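Local structure of arylsulfatase (Pseudoalteromonas sp. MB47, 7AJ0) at residues 313-317 against 318-322. The protein probably removes sulfate ester groups from the seaweed polysaccharide fucoidan as an exo-acting, calcium-binding sulfatase. Numbering follows the deposited sequence.
Sequences GQLEN and TLIIF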
# COMPACT_ATOMS: atom_id res chain seq x y z
N GLY A 313 -44.58 29.83 -24.18
CA GLY A 313 -44.71 29.22 -25.49
C GLY A 313 -43.42 29.10 -26.27
O GLY A 313 -43.45 29.15 -27.50
N GLN A 314 -42.29 28.93 -25.58
CA GLN A 314 -40.99 28.88 -26.22
C GLN A 314 -40.29 27.54 -26.08
O GLN A 314 -39.10 27.43 -26.41
CB GLN A 314 -40.08 29.99 -25.66
CG GLN A 314 -40.49 31.39 -26.07
CD GLN A 314 -40.29 31.65 -27.55
OE1 GLN A 314 -39.23 31.36 -28.10
NE2 GLN A 314 -41.31 32.20 -28.19
N LEU A 315 -40.98 26.50 -25.59
CA LEU A 315 -40.31 25.21 -25.43
C LEU A 315 -39.98 24.58 -26.77
O LEU A 315 -38.92 23.96 -26.93
CB LEU A 315 -41.18 24.26 -24.60
CG LEU A 315 -40.86 24.11 -23.12
CD1 LEU A 315 -41.70 22.99 -22.52
CD2 LEU A 315 -39.38 23.86 -22.86
N GLU A 316 -40.87 24.73 -27.76
CA GLU A 316 -40.63 24.13 -29.06
C GLU A 316 -39.45 24.77 -29.79
O GLU A 316 -38.91 24.16 -30.73
CB GLU A 316 -41.88 24.24 -29.94
CG GLU A 316 -42.99 23.28 -29.55
CD GLU A 316 -43.79 23.74 -28.34
OE1 GLU A 316 -43.73 24.94 -28.00
OE2 GLU A 316 -44.48 22.89 -27.73
N ASN A 317 -39.04 25.97 -29.38
CA ASN A 317 -37.98 26.70 -30.06
C ASN A 317 -36.75 26.88 -29.18
O ASN A 317 -35.93 27.77 -29.44
CB ASN A 317 -38.50 28.06 -30.53
CG ASN A 317 -37.67 28.65 -31.65
OD1 ASN A 317 -37.16 27.93 -32.51
ND2 ASN A 317 -37.53 29.97 -31.64
N THR A 318 -36.61 26.07 -28.14
CA THR A 318 -35.53 26.21 -27.17
C THR A 318 -34.83 24.88 -26.98
O THR A 318 -35.46 23.90 -26.56
CB THR A 318 -36.05 26.73 -25.83
OG1 THR A 318 -36.73 27.98 -26.02
CG2 THR A 318 -34.91 26.92 -24.85
N LEU A 319 -33.55 24.83 -27.31
CA LEU A 319 -32.70 23.70 -26.97
C LEU A 319 -32.25 23.84 -25.52
O LEU A 319 -31.64 24.86 -25.16
CB LEU A 319 -31.51 23.62 -27.91
CG LEU A 319 -30.39 22.65 -27.57
CD1 LEU A 319 -30.91 21.22 -27.50
CD2 LEU A 319 -29.26 22.78 -28.59
N ILE A 320 -32.56 22.85 -24.69
CA ILE A 320 -32.15 22.84 -23.29
C ILE A 320 -31.06 21.80 -23.13
O ILE A 320 -31.26 20.61 -23.44
CB ILE A 320 -33.33 22.54 -22.35
CG1 ILE A 320 -34.43 23.59 -22.53
CG2 ILE A 320 -32.85 22.53 -20.90
CD1 ILE A 320 -35.62 23.40 -21.61
N ILE A 321 -29.90 22.23 -22.64
CA ILE A 321 -28.77 21.35 -22.35
C ILE A 321 -28.51 21.43 -20.85
O ILE A 321 -28.28 22.52 -20.31
CB ILE A 321 -27.52 21.73 -23.16
CG1 ILE A 321 -27.74 21.39 -24.63
CG2 ILE A 321 -26.30 21.00 -22.61
CD1 ILE A 321 -26.63 21.88 -25.55
N PHE A 322 -28.55 20.28 -20.19
CA PHE A 322 -28.25 20.16 -18.76
C PHE A 322 -26.95 19.39 -18.63
O PHE A 322 -26.84 18.26 -19.12
CB PHE A 322 -29.39 19.46 -18.03
CG PHE A 322 -29.16 19.31 -16.55
CD1 PHE A 322 -28.43 18.25 -16.06
CD2 PHE A 322 -29.68 20.23 -15.66
CE1 PHE A 322 -28.22 18.11 -14.70
CE2 PHE A 322 -29.47 20.10 -14.30
CZ PHE A 322 -28.74 19.03 -13.82
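Thr318 reaches back over the turn that precedes it and gives its hydroxyl to the carbonyl of Gln314, a worked example of a side chain closing a turn at the start of a strand. Its CB already lies 3.2 Å from Gln314 O and 3.4 Å from the carbonyl carbon of Asn317. From there OG1 is set beside the threonine's own backbone N (chi1 -57°), which carries it to 2.5 Å from Gln314 O, a very short hydrogen bond whose exact length deserves caution; OG1 also lies 3.3 Å from Asn317 C. The Gln314 carbonyl also receives a weak bond from Asn317 N, so two donors share one acceptor. The backbone of Thr318 adds another weak bond, its N lying 3.4 Å from Leu315 O, so that two type I turns overlap in 314-318. OG1 has a further partner in the side-chain amide of Asn53, whose ND2 also bonds Gln314 OE1; the side-chain amide of one residue in strand 53-59 thus ties both ends of the turn. On the apolar side, Leu315 CD2 meets Ile320 CD1 at 4.0 Å, the two chains crossing at a slant beside Leu309 and Tyr360. The arrangement is a compact helix-to-strand connection of the alkaline phosphatase-like sulfatase fold: it leads from helix 290-311 into strand 318-324, parallel to strand 53-59, and just beyond the far end of strand 318-324 come Asp325 and Asn326, which bind the calcium ion.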